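Local structure of GTP binding regulator (Thermotoga maritima, 1VR8) at residues Phe24-Arg29 with Val130-Arg135; Gly97-Val102 with Ile108-Arg113; Trp116-Glu121 with Arg135-Met140. The protein is of unknown function, although its fold resembles that of the Ran-binding protein Mog1p, so a role in regulating a GTP-binding protein is conceivable. All blocks are in the same frame, centred on the assembly; numbering follows the deposited sequence.

Contact 1. Residues Phe24-Arg29 with Val130-Arg135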
loop_
_atom_site.group_PDB
_atom_site.type_symbol
_atom_site.label_atom_id
_atom_site.label_comp_id
_atom_site.label_asym_id
_atom_site.label_seq_id
_atom_site.Cartn_x
_atom_site.Cartn_y
_atom_site.Cartn_z
ATOM N N PHE A 24 3.373 -7.570 8.911
ATOM C CA PHE A 24 3.660 -8.957 9.270
ATOM C C PHE A 24 2.469 -9.877 9.073
ATOM O O PHE A 24 2.631 -11.047 8.745
ATOM C CB PHE A 24 4.158 -9.053 10.711
ATOM C CG PHE A 24 5.465 -8.321 10.962
ATOM C CD1 PHE A 24 6.579 -8.580 10.196
ATOM C CD2 PHE A 24 5.576 -7.407 12.001
ATOM C CE1 PHE A 24 7.779 -7.912 10.405
ATOM C CE2 PHE A 24 6.799 -6.720 12.230
ATOM C CZ PHE A 24 7.886 -6.985 11.428
ATOM N N VAL A 25 1.254 -9.343 9.206
ATOM C CA VAL A 25 0.060 -10.164 9.021
ATOM C C VAL A 25 -0.140 -10.629 7.560
ATOM O O VAL A 25 -0.902 -11.540 7.274
ATOM C CB VAL A 25 -1.183 -9.387 9.553
ATOM C CG1 VAL A 25 -1.576 -8.318 8.602
ATOM C CG2 VAL A 25 -2.309 -10.305 9.871
ATOM N N LEU A 26 0.578 -10.000 6.630
ATOM C CA LEU A 26 0.435 -10.347 5.208
ATOM C C LEU A 26 1.252 -11.557 4.782
ATOM O O LEU A 26 1.072 -12.071 3.681
ATOM C CB LEU A 26 0.841 -9.164 4.340
ATOM C CG LEU A 26 0.003 -7.927 4.588
ATOM C CD1 LEU A 26 0.599 -6.772 3.823
ATOM C CD2 LEU A 26 -1.433 -8.195 4.180
ATOM N N GLU A 27 2.178 -12.005 5.615
ATOM C CA GLU A 27 3.045 -13.089 5.234
ATOM C C GLU A 27 2.241 -14.406 5.134
ATOM O O GLU A 27 1.341 -14.680 5.933
ATOM C CB GLU A 27 4.265 -13.149 6.203
ATOM C CG GLU A 27 5.297 -14.110 5.776
ATOM C CD GLU A 27 6.607 -13.966 6.517
ATOM O OE1 GLU A 27 6.596 -13.518 7.717
ATOM O OE2 GLU A 27 7.616 -14.364 5.908
ATOM N N THR A 28 2.526 -15.220 4.116
ATOM C CA THR A 28 2.009 -16.572 4.036
ATOM C C THR A 28 3.134 -17.412 3.446
ATOM O O THR A 28 4.200 -16.885 3.128
ATOM C CB THR A 28 0.782 -16.718 3.105
ATOM O OG1 THR A 28 1.192 -16.547 1.753
ATOM C CG2 THR A 28 -0.327 -15.712 3.412
ATOM N N ARG A 29 2.889 -18.695 3.240
ATOM C CA ARG A 29 3.898 -19.517 2.571
ATOM C C ARG A 29 4.162 -19.057 1.133
ATOM O O ARG A 29 5.218 -19.336 0.608
ATOM C CB ARG A 29 3.510 -20.999 2.611
ATOM C CG ARG A 29 2.463 -21.416 1.587
ATOM N N VAL A 130 -1.839 -7.151 -4.372
ATOM C CA VAL A 130 -2.832 -6.163 -3.884
ATOM C C VAL A 130 -4.103 -6.889 -3.465
ATOM O O VAL A 130 -4.633 -6.613 -2.392
ATOM C CB VAL A 130 -3.154 -5.107 -4.950
ATOM C CG1 VAL A 130 -4.331 -4.260 -4.532
ATOM C CG2 VAL A 130 -1.933 -4.188 -5.144
ATOM N N LYS A 131 -4.561 -7.841 -4.270
ATOM C CA LYS A 131 -5.764 -8.605 -3.956
ATOM C C LYS A 131 -5.605 -9.382 -2.644
ATOM O O LYS A 131 -6.523 -9.466 -1.836
ATOM C CB LYS A 131 -6.130 -9.558 -5.091
ATOM C CG LYS A 131 -7.523 -10.116 -5.007
ATOM C CD LYS A 131 -8.592 -9.008 -4.804
ATOM C CE LYS A 131 -10.006 -9.483 -5.205
ATOM N NZ LYS A 131 -11.100 -8.470 -4.975
ATOM N N HIS A 132 -4.422 -9.952 -2.451
ATOM C CA HIS A 132 -4.077 -10.587 -1.164
ATOM C C HIS A 132 -4.213 -9.596 0.006
ATOM O O HIS A 132 -4.847 -9.896 1.019
ATOM C CB HIS A 132 -2.674 -11.186 -1.214
ATOM C CG HIS A 132 -2.179 -11.675 0.122
ATOM N ND1 HIS A 132 -2.758 -12.723 0.799
ATOM C CD2 HIS A 132 -1.150 -11.256 0.890
ATOM C CE1 HIS A 132 -2.115 -12.923 1.938
ATOM N NE2 HIS A 132 -1.128 -12.049 2.017
ATOM N N VAL A 133 -3.592 -8.431 -0.125
ATOM C CA VAL A 133 -3.656 -7.409 0.907
ATOM C C VAL A 133 -5.122 -7.034 1.186
ATOM O O VAL A 133 -5.556 -6.977 2.340
ATOM C CB VAL A 133 -2.868 -6.154 0.507
ATOM C CG1 VAL A 133 -3.074 -5.066 1.508
ATOM C CG2 VAL A 133 -1.354 -6.454 0.334
ATOM N N TYR A 134 -5.890 -6.794 0.125
ATOM C CA TYR A 134 -7.325 -6.536 0.272
ATOM C C TYR A 134 -8.055 -7.613 1.100
ATOM O O TYR A 134 -8.844 -7.315 1.995
ATOM C CB TYR A 134 -7.973 -6.484 -1.125
ATOM C CG TYR A 134 -7.724 -5.231 -1.942
ATOM C CD1 TYR A 134 -6.902 -4.194 -1.515
ATOM C CD2 TYR A 134 -8.324 -5.120 -3.190
ATOM C CE1 TYR A 134 -6.732 -3.045 -2.311
ATOM C CE2 TYR A 134 -8.146 -4.004 -3.978
ATOM C CZ TYR A 134 -7.364 -2.990 -3.545
ATOM O OH TYR A 134 -7.229 -1.904 -4.379
ATOM N N ARG A 135 -7.837 -8.863 0.730
ATOM C CA ARG A 135 -8.476 -9.992 1.382
ATOM C C ARG A 135 -8.088 -10.123 2.867
ATOM O O ARG A 135 -8.960 -10.385 3.719
ATOM C CB ARG A 135 -8.190 -11.247 0.596
ATOM C CG ARG A 135 -8.997 -11.230 -0.701
ATOM C CD ARG A 135 -8.658 -12.343 -1.619
ATOM N NE ARG A 135 -9.625 -12.406 -2.713
ATOM C CZ ARG A 135 -9.420 -13.075 -3.839
ATOM N NH1 ARG A 135 -8.260 -13.699 -4.061
ATOM N NH2 ARG A 135 -10.364 -13.108 -4.759
#
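Leu26 and Val133 meet where the loop after helix 19-24 lies across helix 126-138, which flanks the antiparallel sheet of this Mog1p-like alpha+beta fold. Followed outward, the Leu26 side chain first places CB 4.2 Å from His132 NE2, at the polar end of the contact. CG then turns anti to the carbonyl carbon (chi1 -60°) and carries its two methyls to the helix. CD1 reaches Val133 CG2 at 4.0 Å, while CD2 rests against the Val133 backbone, 4.0 Å from its CA. Val136 and Tyr137, one turn further on, continue the apolar bed under this leucine.

The loop backbone is held as well. Just past the type I beta turn from Phe24 to Glu27, Thr28 CG2 comes to 3.6 Å from His132 CE1, approaching the imidazole obliquely, while Thr28 OG1 turns to Asp30 N. Tyr31 stacks on the imidazole, and a bound glycerol hydrogen-bonds to ND1. With the ring thus fixed, its other nitrogen serves the main chain: His132 NE2 donates to Leu26 O at 2.8 Å, with the acceptor near the ring plane and an N-H...O angle of 160°.

Contact 2. Residues Gly97-Val102 with Ile108-Arg113. With AZI (azide ion), chain B.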
loop_
_atom_site.group_PDB
_atom_site.type_symbol
_atom_site.label_atom_id
_atom_site.label_comp_id
_atom_site.label_asym_id
_atom_site.label_seq_id
_atom_site.Cartn_x
_atom_site.Cartn_y
_atom_site.Cartn_z
ATOM N N GLY A 97 -8.838 7.241 -1.865
ATOM C CA GLY A 97 -8.315 7.326 -3.203
ATOM C C GLY A 97 -7.478 6.123 -3.567
ATOM O O GLY A 97 -6.918 5.446 -2.691
ATOM N N LYS A 98 -7.392 5.871 -4.867
ATOM C CA LYS A 98 -6.573 4.825 -5.410
ATOM C C LYS A 98 -6.067 5.276 -6.779
ATOM O O LYS A 98 -6.835 5.808 -7.572
ATOM C CB LYS A 98 -7.393 3.548 -5.584
ATOM C CG LYS A 98 -6.591 2.394 -6.180
ATOM C CD LYS A 98 -7.486 1.165 -6.411
ATOM C CE LYS A 98 -6.684 0.007 -6.989
ATOM N NZ LYS A 98 -7.481 -1.258 -7.153
ATOM N N PHE A 99 -4.780 5.079 -7.038
ATOM C CA PHE A 99 -4.260 5.189 -8.391
ATOM C C PHE A 99 -3.446 3.981 -8.775
ATOM O O PHE A 99 -2.910 3.278 -7.922
ATOM C CB PHE A 99 -3.512 6.508 -8.658
ATOM C CG PHE A 99 -2.186 6.651 -7.937
ATOM C CD1 PHE A 99 -1.027 5.999 -8.409
ATOM C CD2 PHE A 99 -2.060 7.515 -6.860
ATOM C CE1 PHE A 99 0.210 6.173 -7.754
ATOM C CE2 PHE A 99 -0.826 7.703 -6.206
ATOM C CZ PHE A 99 0.304 7.027 -6.652
ATOM N N SER A 100 -3.394 3.737 -10.076
ATOM C CA SER A 100 -2.530 2.729 -10.673
ATOM C C SER A 100 -1.728 3.338 -11.800
ATOM O O SER A 100 -2.260 4.106 -12.622
ATOM C CB SER A 100 -3.353 1.569 -11.233
ATOM O OG SER A 100 -4.083 0.947 -10.181
ATOM N N THR A 101 -0.459 2.962 -11.889
ATOM C CA THR A 101 0.388 3.472 -12.939
ATOM C C THR A 101 1.514 2.472 -13.231
ATOM O O THR A 101 1.593 1.401 -12.620
ATOM C CB THR A 101 0.937 4.879 -12.553
ATOM O OG1 THR A 101 1.615 5.459 -13.664
ATOM C CG2 THR A 101 1.848 4.810 -11.348
ATOM N N VAL A 102 2.350 2.838 -14.176
ATOM C CA VAL A 102 3.487 2.005 -14.564
ATOM C C VAL A 102 4.701 2.910 -14.703
ATOM O O VAL A 102 4.599 3.930 -15.334
ATOM C CB VAL A 102 3.214 1.325 -15.922
ATOM C CG1 VAL A 102 4.366 0.406 -16.269
ATOM C CG2 VAL A 102 1.942 0.537 -15.847
ATOM N N ILE A 108 2.636 0.103 -10.239
ATOM C CA ILE A 108 2.506 0.777 -8.957
ATOM C C ILE A 108 1.015 1.016 -8.694
ATOM O O ILE A 108 0.300 1.580 -9.530
ATOM C CB ILE A 108 3.218 2.126 -8.974
ATOM C CG1 ILE A 108 4.733 1.953 -9.270
ATOM C CG2 ILE A 108 3.023 2.850 -7.664
ATOM C CD1 ILE A 108 5.406 3.219 -9.665
ATOM N N VAL A 109 0.567 0.569 -7.534
ATOM C CA VAL A 109 -0.796 0.800 -7.077
ATOM C C VAL A 109 -0.747 1.435 -5.683
ATOM O O VAL A 109 -0.093 0.911 -4.768
ATOM C CB VAL A 109 -1.566 -0.519 -7.038
ATOM C CG1 VAL A 109 -2.954 -0.323 -6.502
ATOM C CG2 VAL A 109 -1.602 -1.205 -8.417
ATOM N N ALA A 110 -1.413 2.572 -5.502
ATOM C CA ALA A 110 -1.313 3.308 -4.244
ATOM C C ALA A 110 -2.721 3.705 -3.815
ATOM O O ALA A 110 -3.468 4.248 -4.632
ATOM C CB ALA A 110 -0.467 4.537 -4.411
ATOM N N TRP A 111 -3.053 3.469 -2.543
ATOM C CA TRP A 111 -4.384 3.840 -2.057
ATOM C C TRP A 111 -4.315 4.333 -0.621
ATOM O O TRP A 111 -3.385 3.999 0.127
ATOM C CB TRP A 111 -5.373 2.670 -2.221
ATOM C CG TRP A 111 -5.211 1.480 -1.317
ATOM C CD1 TRP A 111 -5.901 1.236 -0.177
ATOM C CD2 TRP A 111 -4.284 0.374 -1.460
ATOM N NE1 TRP A 111 -5.482 0.072 0.394
ATOM C CE2 TRP A 111 -4.490 -0.479 -0.368
ATOM C CE3 TRP A 111 -3.297 0.046 -2.385
ATOM C CZ2 TRP A 111 -3.779 -1.661 -0.206
ATOM C CZ3 TRP A 111 -2.585 -1.122 -2.217
ATOM C CH2 TRP A 111 -2.824 -1.954 -1.136
ATOM N N TRP A 112 -5.287 5.171 -0.273
ATOM C CA TRP A 112 -5.415 5.699 1.072
ATOM C C TRP A 112 -6.877 5.625 1.501
ATOM O O TRP A 112 -7.795 5.686 0.670
ATOM C CB TRP A 112 -4.861 7.129 1.216
ATOM C CG TRP A 112 -5.850 8.184 0.832
ATOM C CD1 TRP A 112 -6.121 8.638 -0.428
ATOM C CD2 TRP A 112 -6.795 8.807 1.694
ATOM N NE1 TRP A 112 -7.136 9.535 -0.393
ATOM C CE2 TRP A 112 -7.570 9.676 0.902
ATOM C CE3 TRP A 112 -7.026 8.768 3.065
ATOM C CZ2 TRP A 112 -8.588 10.477 1.436
ATOM C CZ3 TRP A 112 -8.040 9.574 3.598
ATOM C CH2 TRP A 112 -8.822 10.394 2.781
ATOM N N ARG A 113 -7.054 5.479 2.807
ATOM C CA ARG A 113 -8.346 5.589 3.451
ATOM C C ARG A 113 -8.095 5.714 4.947
ATOM O O ARG A 113 -7.141 5.132 5.477
ATOM C CB ARG A 113 -9.231 4.399 3.125
ATOM C CG ARG A 113 -10.713 4.590 3.529
ATOM C CD ARG A 113 -11.573 3.452 2.952
ATOM N NE ARG A 113 -13.016 3.617 3.189
ATOM C CZ ARG A 113 -13.650 3.330 4.329
ATOM N NH1 ARG A 113 -12.981 2.863 5.377
ATOM N NH2 ARG A 113 -14.962 3.510 4.437
HETATM N N1 AZI B . -6.770 1.971 -10.444
HETATM N N2 AZI B . -7.372 2.935 -10.180
HETATM N N3 AZI B . -8.007 3.877 -9.908
#
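Phe99 and Ala110 face each other as a hydrogen-bonded pair of an antiparallel beta hairpin, and the alanine methyl sits over one face of the phenyl ring. This is a CH-pi contact: Ala110 CB lies 3.7 Å from the centroid of the Phe99 ring, displaced toward the rim, and comes closest to Phe99 CZ at 3.4 Å. The first torsion of Phe99 explains the overlap, since at 69° it sets CG between the backbone N and the carbonyl carbon and swings the ring over the neighbouring strand. Beside this pair, Thr101 CG2 runs alongside Ile108, 3.8 Å from its CB.

Lys98, Ser100, Val109 and Trp111 occupy the other side of the sheet. There the extended lysine chain crosses Val109, with Lys98 CE 3.8 Å from Val109 CG1, and its NZ hydrogen-bonds to Tyr134 OH on helix 126-138. Ser100 OG hydrogen-bonds to azide N1 at 2.9 Å; the azide pocket also includes Ser89, Val90 and Leu91 from the adjoining strand.

Six backbone bonds set this register, two for each of the pairs Gly97-Trp112, Phe99-Ala110 and Thr101-Ile108, with Thr101 N to Ile108 O the shortest at 2.8 Å. Further out, Trp75 of helix 71-79 meets the rings of Phe99 and Trp112 and gives its NE1 to Ala110 O, while Arg88 makes a cation-pi contact with Phe99. Phe99 and Trp112 thus meet helix 71-79, and Val109 and Trp111 helix 126-138. The azide, probably from the crystallisation liquor, is held by the serine hydroxyl beside the aliphatic part of Lys98, whose ammonium group turns to Tyr134.

Contact 3. Residues Trp116-Glu121 with Arg135-Met140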
loop_
_atom_site.group_PDB
_atom_site.type_symbol
_atom_site.label_atom_id
_atom_site.label_comp_id
_atom_site.label_asym_id
_atom_site.label_seq_id
_atom_site.Cartn_x
_atom_site.Cartn_y
_atom_site.Cartn_z
ATOM N N TRP A 116 -4.474 5.412 6.821
ATOM C CA TRP A 116 -3.560 4.494 6.173
ATOM C C TRP A 116 -3.310 4.890 4.726
ATOM O O TRP A 116 -4.226 5.303 4.005
ATOM C CB TRP A 116 -4.142 3.064 6.176
ATOM C CG TRP A 116 -4.234 2.467 7.553
ATOM C CD1 TRP A 116 -5.341 2.403 8.371
ATOM C CD2 TRP A 116 -3.173 1.871 8.279
ATOM N NE1 TRP A 116 -5.017 1.828 9.559
ATOM C CE2 TRP A 116 -3.688 1.497 9.542
ATOM C CE3 TRP A 116 -1.826 1.633 8.001
ATOM C CZ2 TRP A 116 -2.908 0.856 10.505
ATOM C CZ3 TRP A 116 -1.064 0.996 8.948
ATOM C CH2 TRP A 116 -1.602 0.623 10.198
ATOM N N LEU A 117 -2.070 4.700 4.297
ATOM C CA LEU A 117 -1.672 4.838 2.897
ATOM C C LEU A 117 -0.779 3.652 2.569
ATOM O O LEU A 117 0.165 3.378 3.301
ATOM C CB LEU A 117 -0.926 6.141 2.687
ATOM C CG LEU A 117 -0.059 6.273 1.431
ATOM C CD1 LEU A 117 -0.854 6.201 0.171
ATOM C CD2 LEU A 117 0.703 7.583 1.528
ATOM N N PHE A 118 -1.085 2.969 1.471
ATOM C CA PHE A 118 -0.282 1.826 0.970
ATOM C C PHE A 118 0.170 2.086 -0.441
ATOM O O PHE A 118 -0.585 2.661 -1.236
ATOM C CB PHE A 118 -1.134 0.551 0.984
ATOM C CG PHE A 118 -1.512 0.101 2.378
ATOM C CD1 PHE A 118 -0.606 -0.622 3.142
ATOM C CD2 PHE A 118 -2.706 0.458 2.936
ATOM C CE1 PHE A 118 -0.912 -1.012 4.416
ATOM C CE2 PHE A 118 -3.019 0.088 4.240
ATOM C CZ PHE A 118 -2.118 -0.648 4.970
ATOM N N ILE A 119 1.374 1.628 -0.772
ATOM C CA ILE A 119 1.830 1.587 -2.142
ATOM C C ILE A 119 2.367 0.176 -2.366
ATOM O O ILE A 119 3.188 -0.331 -1.564
ATOM C CB ILE A 119 2.966 2.584 -2.437
ATOM C CG1 ILE A 119 2.594 4.020 -1.996
ATOM C CG2 ILE A 119 3.293 2.518 -3.940
ATOM C CD1 ILE A 119 3.781 4.940 -1.925
ATOM N N VAL A 120 1.920 -0.460 -3.437
ATOM C CA VAL A 120 2.490 -1.727 -3.852
ATOM C C VAL A 120 3.154 -1.542 -5.210
ATOM O O VAL A 120 2.551 -0.998 -6.147
ATOM C CB VAL A 120 1.420 -2.814 -3.944
ATOM C CG1 VAL A 120 2.001 -4.140 -4.457
ATOM C CG2 VAL A 120 0.816 -3.038 -2.615
ATOM N N GLU A 121 4.395 -1.984 -5.326
ATOM C CA GLU A 121 5.112 -1.877 -6.586
ATOM C C GLU A 121 5.915 -3.113 -6.892
ATOM O O GLU A 121 6.387 -3.812 -6.001
ATOM C CB GLU A 121 5.970 -0.610 -6.661
ATOM C CG GLU A 121 7.058 -0.493 -5.708
ATOM C CD GLU A 121 7.989 0.734 -5.948
ATOM O OE1 GLU A 121 7.493 1.755 -6.485
ATOM O OE2 GLU A 121 9.192 0.638 -5.531
ATOM N N ARG A 135 -7.837 -8.863 0.730
ATOM C CA ARG A 135 -8.476 -9.992 1.382
ATOM C C ARG A 135 -8.088 -10.123 2.867
ATOM O O ARG A 135 -8.960 -10.385 3.719
ATOM C CB ARG A 135 -8.190 -11.247 0.596
ATOM C CG ARG A 135 -8.997 -11.230 -0.701
ATOM C CD ARG A 135 -8.658 -12.343 -1.619
ATOM N NE ARG A 135 -9.625 -12.406 -2.713
ATOM C CZ ARG A 135 -9.420 -13.075 -3.839
ATOM N NH1 ARG A 135 -8.260 -13.699 -4.061
ATOM N NH2 ARG A 135 -10.364 -13.108 -4.759
ATOM N N VAL A 136 -6.819 -9.890 3.193
ATOM C CA VAL A 136 -6.400 -10.007 4.603
ATOM C C VAL A 136 -7.036 -8.884 5.431
ATOM O O VAL A 136 -7.627 -9.126 6.486
ATOM C CB VAL A 136 -4.876 -9.994 4.722
ATOM C CG1 VAL A 136 -4.436 -9.930 6.165
ATOM C CG2 VAL A 136 -4.300 -11.219 4.029
ATOM N N TYR A 137 -6.946 -7.659 4.925
ATOM C CA TYR A 137 -7.491 -6.513 5.663
ATOM C C TYR A 137 -9.012 -6.534 5.730
ATOM O O TYR A 137 -9.598 -6.139 6.722
ATOM C CB TYR A 137 -6.984 -5.200 5.089
ATOM C CG TYR A 137 -5.471 -4.966 5.217
ATOM C CD1 TYR A 137 -4.678 -5.652 6.156
ATOM C CD2 TYR A 137 -4.850 -4.001 4.422
ATOM C CE1 TYR A 137 -3.300 -5.386 6.265
ATOM C CE2 TYR A 137 -3.505 -3.714 4.550
ATOM C CZ TYR A 137 -2.733 -4.432 5.456
ATOM O OH TYR A 137 -1.392 -4.166 5.571
ATOM N N GLU A 138 -9.662 -7.005 4.676
ATOM C CA GLU A 138 -11.128 -7.027 4.646
ATOM C C GLU A 138 -11.703 -7.873 5.782
ATOM O O GLU A 138 -12.817 -7.601 6.278
ATOM C CB GLU A 138 -11.607 -7.543 3.289
ATOM C CG GLU A 138 -13.112 -7.667 3.138
ATOM C CD GLU A 138 -13.818 -6.347 2.935
ATOM O OE1 GLU A 138 -13.132 -5.311 2.841
ATOM O OE2 GLU A 138 -15.067 -6.355 2.898
ATOM N N GLU A 139 -10.983 -8.917 6.198
ATOM C CA GLU A 139 -11.482 -9.775 7.271
ATOM C C GLU A 139 -11.486 -9.088 8.637
ATOM O O GLU A 139 -12.165 -9.537 9.564
ATOM C CB GLU A 139 -10.629 -11.036 7.370
ATOM C CG GLU A 139 -10.808 -12.009 6.215
HETATM N N MSE A 140 -10.711 -8.021 8.775
HETATM C CA MSE A 140 -10.564 -7.336 10.060
HETATM C C MSE A 140 -11.790 -6.476 10.301
HETATM O O MSE A 140 -12.380 -5.959 9.357
HETATM C CB MSE A 140 -9.288 -6.501 10.055
HETATM C CG MSE A 140 -8.075 -7.322 9.763
HETATM SE SE MSE A 140 -6.476 -6.180 9.834
HETATM C CE MSE A 140 -5.195 -7.571 9.382
#
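Tyr137 OH is hydrogen-bonded to Ala22 O of helix 19-24, and the same oxygen lies 3.4 Å from Phe118 CE1; the hydroxyl of this buried tyrosine is thus satisfied by a backbone carbonyl while lying against an apolar ring. The contact belongs to the core of the Mog1p-like alpha+beta fold, where helix 126-138 lies on one side of the antiparallel sheet and helix 71-79 on the other. Strand 116-122 serves both: Leu117 and Ile119 face helix 71-79, whereas Phe118 and Val120 face the side of helix 126-138.

The two side chains approach from opposite directions, one from the strand and the other from the helix. In each, CG stands anti to the carbonyl carbon, with chi1 at -66° for Phe118 and -65° for Tyr137, which sends both rings into the space between sheet and helix. They meet obliquely, their planes at 42° and their centroids 5.2 Å apart.

Neighbours confine the Phe118 ring. Trp111 meets it from the adjacent strand, Val65 packs on it from the strand on the other flank, and Pro13 adds a further apolar contact. On the tyrosine side, Leu26 of contact 1 packs on Tyr137, and Met140 N, of a selenomethionine, bonds back to Tyr137 O at 3.0 Å. The outer end of the phenylalanine touches the tyrosine: Phe118 CZ is 3.4 Å from Tyr137 CE2 and 3.6 Å from Tyr137 OH.

Contacts 1 and 3 join helix 126-138 to the loop after helix 19-24 and to the sheet, while contact 2 pairs two strands within that sheet. The centres of contacts 1 and 3 are about 8 Å apart; Leu26 CD1 touches Tyr137 OH at 3.7 Å, so loop, helix and strand share a continuous core. Contacts 2 and 3, with centres about 11 Å apart, reach neighbouring strands, joined by Val109 O to Val120 N at 2.8 Å. The centres of contacts 1 and 2 are farther apart, about 17 Å, yet Tyr134 OH and Lys98 NZ lie 2.9 Å apart, a probable hydrogen bond. Thus helix 126-138 reaches a lysine of the azide pocket, which belongs to contact 2.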